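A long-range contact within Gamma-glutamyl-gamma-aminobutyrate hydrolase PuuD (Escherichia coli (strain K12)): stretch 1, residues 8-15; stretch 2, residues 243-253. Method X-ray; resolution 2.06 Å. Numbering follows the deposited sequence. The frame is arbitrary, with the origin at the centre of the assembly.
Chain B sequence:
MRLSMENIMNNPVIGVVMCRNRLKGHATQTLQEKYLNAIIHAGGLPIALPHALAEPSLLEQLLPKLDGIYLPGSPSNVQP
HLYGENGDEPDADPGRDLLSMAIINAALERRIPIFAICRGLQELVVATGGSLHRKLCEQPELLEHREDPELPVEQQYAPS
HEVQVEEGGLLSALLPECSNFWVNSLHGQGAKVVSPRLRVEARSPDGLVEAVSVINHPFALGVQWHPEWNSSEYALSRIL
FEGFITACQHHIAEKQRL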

ATOM      1  N   ILE B   8      -9.541   7.929 -21.620  1.00 78.88           N
ATOM      2  CA  ILE B   8      -8.546   7.641 -22.648  1.00 79.08           C
ATOM      3  C   ILE B   8      -7.306   8.438 -22.263  1.00 77.04           C
ATOM      4  O   ILE B   8      -7.199   9.629 -22.563  1.00 79.72           O
ATOM      5  N   MET B   9      -6.363   7.781 -21.593  1.00 70.08           N
ATOM      6  CA  MET B   9      -5.402   8.543 -20.812  1.00 65.36           C
ATOM      7  C   MET B   9      -4.248   7.650 -20.384  1.00 59.21           C
ATOM      8  O   MET B   9      -4.458   6.494 -20.008  1.00 58.84           O
ATOM      9  N   ASN B  10      -3.035   8.195 -20.449  1.00 52.80           N
ATOM     10  CA  ASN B  10      -1.903   7.631 -19.726  1.00 48.34           C
ATOM     11  C   ASN B  10      -1.952   8.152 -18.295  1.00 44.43           C
ATOM     12  O   ASN B  10      -1.957   9.367 -18.072  1.00 46.72           O
ATOM     13  N   ASN B  11      -1.996   7.239 -17.328  1.00 33.54           N
ATOM     14  CA  ASN B  11      -2.290   7.605 -15.951  1.00 31.99           C
ATOM     15  C   ASN B  11      -1.002   7.839 -15.180  1.00 33.50           C
ATOM     16  O   ASN B  11      -0.193   6.907 -15.046  1.00 33.71           O
ATOM     17  N   PRO B  12      -0.768   9.046 -14.665  1.00 33.87           N
ATOM     18  CA  PRO B  12       0.479   9.312 -13.939  1.00 28.15           C
ATOM     19  C   PRO B  12       0.597   8.456 -12.687  1.00 26.83           C
ATOM     20  O   PRO B  12      -0.393   8.147 -12.019  1.00 24.14           O
ATOM     21  N   VAL B  13       1.831   8.073 -12.373  1.00 25.08           N
ATOM     22  CA  VAL B  13       2.110   7.274 -11.184  1.00 25.22           C
ATOM     23  C   VAL B  13       2.075   8.187  -9.965  1.00 27.04           C
ATOM     24  O   VAL B  13       2.840   9.152  -9.877  1.00 23.28           O
ATOM     25  N   ILE B  14       1.193   7.878  -9.019  1.00 27.60           N
ATOM     26  CA  ILE B  14       1.019   8.670  -7.808  1.00 26.83           C
ATOM     27  C   ILE B  14       1.495   7.844  -6.622  1.00 24.00           C
ATOM     28  O   ILE B  14       0.927   6.786  -6.325  1.00 26.89           O
ATOM     29  N   GLY B  15       2.537   8.323  -5.946  1.00 25.30           N
ATOM     30  CA  GLY B  15       2.990   7.691  -4.724  1.00 19.01           C
ATOM     31  C   GLY B  15       2.169   8.139  -3.533  1.00 19.73           C
ATOM     32  O   GLY B  15       2.063   9.339  -3.266  1.00 17.88           O
ATOM     33  N   GLY B 243      -7.100  18.931 -10.854  1.00 31.24           N
ATOM     34  CA  GLY B 243      -5.963  19.827 -10.981  1.00 31.05           C
ATOM     35  C   GLY B 243      -4.651  19.181 -10.575  1.00 29.56           C
ATOM     36  O   GLY B 243      -3.603  19.464 -11.163  1.00 30.66           O
ATOM     37  N   PHE B 244      -4.688  18.311  -9.563  1.00 29.11           N
ATOM     38  CA  PHE B 244      -3.491  17.576  -9.164  1.00 29.21           C
ATOM     39  C   PHE B 244      -2.997  16.675 -10.292  1.00 33.70           C
ATOM     40  O   PHE B 244      -1.809  16.682 -10.636  1.00 34.33           O
ATOM     41  N   ILE B 245      -3.902  15.890 -10.881  1.00 26.29           N
ATOM     42  CA  ILE B 245      -3.508  14.970 -11.946  1.00 28.68           C
ATOM     43  C   ILE B 245      -3.025  15.740 -13.170  1.00 32.64           C
ATOM     44  O   ILE B 245      -2.060  15.339 -13.833  1.00 32.11           O
ATOM     45  N   THR B 246      -3.682  16.863 -13.483  1.00 30.68           N
ATOM     46  CA  THR B 246      -3.229  17.709 -14.584  1.00 36.28           C
ATOM     47  C   THR B 246      -1.815  18.220 -14.336  1.00 34.68           C
ATOM     48  O   THR B 246      -1.006  18.316 -15.268  1.00 34.43           O
ATOM     49  N   ALA B 247      -1.500  18.550 -13.082  1.00 30.45           N
ATOM     50  CA  ALA B 247      -0.151  18.989 -12.745  1.00 37.45           C
ATOM     51  C   ALA B 247       0.858  17.865 -12.934  1.00 35.70           C
ATOM     52  O   ALA B 247       1.975  18.095 -13.413  1.00 35.79           O
ATOM     53  N   CYS B 248       0.483  16.639 -12.561  1.00 32.90           N
ATOM     54  CA  CYS B 248       1.368  15.500 -12.778  1.00 33.85           C
ATOM     55  C   CYS B 248       1.579  15.244 -14.264  1.00 37.13           C
ATOM     56  O   CYS B 248       2.693  14.918 -14.691  1.00 36.65           O
ATOM     57  N   GLN B 249       0.522  15.389 -15.068  1.00 33.36           N
ATOM     58  CA  GLN B 249       0.684  15.321 -16.517  1.00 36.16           C
ATOM     59  C   GLN B 249       1.644  16.393 -17.009  1.00 41.06           C
ATOM     60  O   GLN B 249       2.509  16.126 -17.852  1.00 39.59           O
ATOM     61  N   HIS B 250       1.502  17.617 -16.495  1.00 43.85           N
ATOM     62  CA  HIS B 250       2.429  18.684 -16.854  1.00 47.48           C
ATOM     63  C   HIS B 250       3.841  18.360 -16.383  1.00 44.76           C
ATOM     64  O   HIS B 250       4.818  18.642 -17.086  1.00 46.07           O
ATOM     65  N   HIS B 251       3.965  17.755 -15.200  1.00 41.30           N
ATOM     66  CA  HIS B 251       5.278  17.349 -14.708  1.00 38.60           C
ATOM     67  C   HIS B 251       5.910  16.310 -15.624  1.00 40.80           C
ATOM     68  O   HIS B 251       7.126  16.331 -15.854  1.00 44.06           O
ATOM     69  N   ILE B 252       5.102  15.391 -16.157  1.00 33.30           N
ATOM     70  CA  ILE B 252       5.610  14.417 -17.120  1.00 33.22           C
ATOM     71  C   ILE B 252       6.067  15.123 -18.389  1.00 39.49           C
ATOM     72  O   ILE B 252       7.143  14.839 -18.929  1.00 44.46           O
ATOM     73  N   ALA B 253       5.253  16.058 -18.885  1.00 41.29           N
ATOM     74  CA  ALA B 253       5.638  16.822 -20.067  1.00 49.06           C
ATOM     75  C   ALA B 253       6.847  17.705 -19.781  1.00 54.48           C
ATOM     76  O   ALA B 253       7.731  17.854 -20.633  1.00 58.89           O
TER

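No hydrogen bond crosses between these two stretches, whose touching residues are at least 230 apart in sequence; the contact is held by side-chain packing alone and buries 349 Å² summed over both sides. Its centre is a proline: Pro12, just ahead of strand 13-15, sits over the helix of residues 243-253, and its CA lies 6.4 Å from the CA of Cys248, the nearest backbone approach of the pair. The strand and helix axes come no closer than 10.1 Å, with 114° between their N-to-C directions, so the strand runs steeply across the helix.

From Asn11 to Ile14 the side chains alternate, Asn11 and Val13 pointing away from the helix and Pro12 and Ile14 toward it; Met9 also points toward it, and Asn10 points sideways without making contact. Pro12, its ring puckered C-gamma exo, is the most heavily covered residue of its stretch and meets four helix residues. Its CB lies 3.8 Å from CB of Cys248 and 4.0 Å from CD1 of Ile252; its CG is 4.0 Å from CG of Gln249, and its CD is 4.2 Å from CG2 of Ile245. The ring thus lies against the helix surface.

Ile14 (chi1 m, chi2 m) fills the space toward the N-terminal part of the helix segment. Its CD1 reaches 3.7 Å from SG of Cys248 and 4.0 Å from CD1 of Ile245, while its CG2 meets the edge of the Phe244 ring, near the ring plane, at 3.9 Å from CE2. Phe244 (chi1 t) leaves the helix sideways, but the end of its side chain comes nearer and makes this edge contact possible. Ile245 (m, m) behaves similarly: it starts sideways, then turns its two methyl ends to different neighbours, CD1 to Ile14 and CG2 to Met9 and Pro12.

Met9 is extended, with all three chi angles t, and this lets its terminal methyl reach the helix. Met9 CE lies 3.6 Å from CG2 of Ile245 and 3.4 Å from NE2 of Gln249. The latter is a carbon-to-nitrogen contact, so the amide of Gln249 gains no polar partner from Met9. Gln249 (chi1 m, chi2 t, chi3 -72°) also leaves sideways and brings its end nearer, its aliphatic part lying against Pro12. Ile252 (m, t) points toward stretch 1 and closes the more exposed end of the contact with its CD1 methyl.

Asn11, buried with its CA-to-CB bond pointing away from the helix, has its OD1 hydrogen-bonded elsewhere in the structure, while its ND2 and Thr246 OG1 bond to residues just beyond the stretches. The helix pairs its own backbone: Cys248 N donates to Phe244 O at 3.0 Å, and Ile252 N to Cys248 O at 2.9 Å. Thr246, Ala247, His250 and His251 contribute nothing to the contact.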

ATOM      1  CB  ILE B   8      -9.047   8.002 -24.046  1.00 83.22           C
ATOM      2  CG1 ILE B   8     -10.302   7.196 -24.381  1.00 87.42           C
ATOM      3  CG2 ILE B   8      -7.959   7.749 -25.079  1.00 84.82           C
ATOM      4  CD1 ILE B   8     -11.583   8.001 -24.302  1.00 89.22           C
ATOM      5  CB  MET B   9      -6.095   9.133 -19.579  1.00 64.09           C
ATOM      6  CG  MET B   9      -5.204   9.887 -18.624  1.00 65.02           C
ATOM      7  SD  MET B   9      -6.215  10.804 -17.450  1.00 63.28           S
ATOM      8  CE  MET B   9      -4.992  11.900 -16.749  1.00 61.59           C
ATOM      9  CB  ASN B  10      -0.584   8.003 -20.397  1.00 51.84           C
ATOM     10  CG  ASN B  10      -0.079   6.921 -21.334  1.00 60.38           C
ATOM     11  OD1 ASN B  10      -0.684   6.647 -22.370  1.00 62.82           O
ATOM     12  ND2 ASN B  10       1.039   6.301 -20.971  1.00 64.72           N
ATOM     13  CB  ASN B  11      -3.119   6.513 -15.289  1.00 29.34           C
ATOM     14  CG  ASN B  11      -4.311   6.104 -16.133  1.00 41.28           C
ATOM     15  OD1 ASN B  11      -4.239   5.153 -16.913  1.00 38.21           O
ATOM     16  ND2 ASN B  11      -5.414   6.831 -15.990  1.00 31.80           N
ATOM     17  CB  PRO B  12       0.374  10.802 -13.585  1.00 30.59           C
ATOM     18  CG  PRO B  12      -0.618  11.363 -14.553  1.00 33.86           C
ATOM     19  CD  PRO B  12      -1.593  10.256 -14.820  1.00 33.76           C
ATOM     20  CB  VAL B  13       3.465   6.560 -11.296  1.00 26.93           C
ATOM     21  CG1 VAL B  13       3.720   5.717 -10.055  1.00 22.71           C
ATOM     22  CG2 VAL B  13       3.516   5.707 -12.552  1.00 27.74           C
ATOM     23  CB  ILE B  14      -0.441   9.108  -7.623  1.00 24.28           C
ATOM     24  CG1 ILE B  14      -0.981   9.743  -8.909  1.00 24.25           C
ATOM     25  CG2 ILE B  14      -0.559  10.076  -6.462  1.00 24.54           C
ATOM     26  CD1 ILE B  14      -0.201  10.956  -9.370  1.00 23.86           C
ATOM     27  CB  PHE B 244      -3.787  16.759  -7.904  1.00 23.53           C
ATOM     28  CG  PHE B 244      -2.666  15.853  -7.488  1.00 23.60           C
ATOM     29  CD1 PHE B 244      -1.364  16.321  -7.435  1.00 25.56           C
ATOM     30  CD2 PHE B 244      -2.915  14.535  -7.148  1.00 21.64           C
ATOM     31  CE1 PHE B 244      -0.332  15.491  -7.051  1.00 23.12           C
ATOM     32  CE2 PHE B 244      -1.887  13.699  -6.763  1.00 23.02           C
ATOM     33  CZ  PHE B 244      -0.592  14.178  -6.715  1.00 21.91           C
ATOM     34  CB  ILE B 245      -4.674  14.023 -12.286  1.00 30.60           C
ATOM     35  CG1 ILE B 245      -4.994  13.124 -11.091  1.00 34.26           C
ATOM     36  CG2 ILE B 245      -4.337  13.174 -13.494  1.00 32.50           C
ATOM     37  CD1 ILE B 245      -3.806  12.316 -10.604  1.00 35.30           C
ATOM     38  CB  THR B 246      -4.191  18.883 -14.771  1.00 38.04           C
ATOM     39  OG1 THR B 246      -5.498  18.392 -15.092  1.00 35.72           O
ATOM     40  CG2 THR B 246      -3.711  19.804 -15.891  1.00 36.80           C
ATOM     41  CB  ALA B 247      -0.114  19.502 -11.306  1.00 37.06           C
ATOM     42  CB  CYS B 248       0.805  14.262 -12.083  1.00 30.32           C
ATOM     43  SG  CYS B 248       0.501  14.499 -10.316  1.00 27.07           S
ATOM     44  CB  GLN B 249      -0.669  15.473 -17.208  1.00 40.41           C
ATOM     45  CG  GLN B 249      -1.582  14.274 -17.071  1.00 43.10           C
ATOM     46  CD  GLN B 249      -2.949  14.528 -17.667  1.00 52.57           C
ATOM     47  OE1 GLN B 249      -3.751  15.284 -17.117  1.00 53.70           O
ATOM     48  NE2 GLN B 249      -3.223  13.899 -18.805  1.00 57.18           N
ATOM     49  CB  HIS B 250       1.949  20.008 -16.262  1.00 52.19           C
ATOM     50  CG  HIS B 250       2.626  21.212 -16.839  1.00 59.57           C
ATOM     51  ND1 HIS B 250       2.630  21.487 -18.190  1.00 64.37           N
ATOM     52  CD2 HIS B 250       3.315  22.216 -16.249  1.00 61.04           C
ATOM     53  CE1 HIS B 250       3.296  22.607 -18.407  1.00 66.54           C
ATOM     54  NE2 HIS B 250       3.722  23.071 -17.245  1.00 64.32           N
ATOM     55  CB  HIS B 251       5.160  16.809 -13.283  1.00 36.18           C
ATOM     56  CG  HIS B 251       6.425  16.208 -12.757  1.00 38.11           C
ATOM     57  ND1 HIS B 251       7.611  16.906 -12.692  1.00 40.06           N
ATOM     58  CD2 HIS B 251       6.691  14.972 -12.271  1.00 37.71           C
ATOM     59  CE1 HIS B 251       8.553  16.128 -12.188  1.00 39.84           C
ATOM     60  NE2 HIS B 251       8.019  14.949 -11.924  1.00 39.14           N
ATOM     61  CB  ILE B 252       4.540  13.353 -17.422  1.00 32.04           C
ATOM     62  CG1 ILE B 252       4.256  12.513 -16.176  1.00 33.77           C
ATOM     63  CG2 ILE B 252       4.974  12.467 -18.583  1.00 33.00           C
ATOM     64  CD1 ILE B 252       3.123  11.530 -16.352  1.00 31.88           C
ATOM     65  CB  ALA B 253       4.460  17.662 -20.558  1.00 48.01           C
TER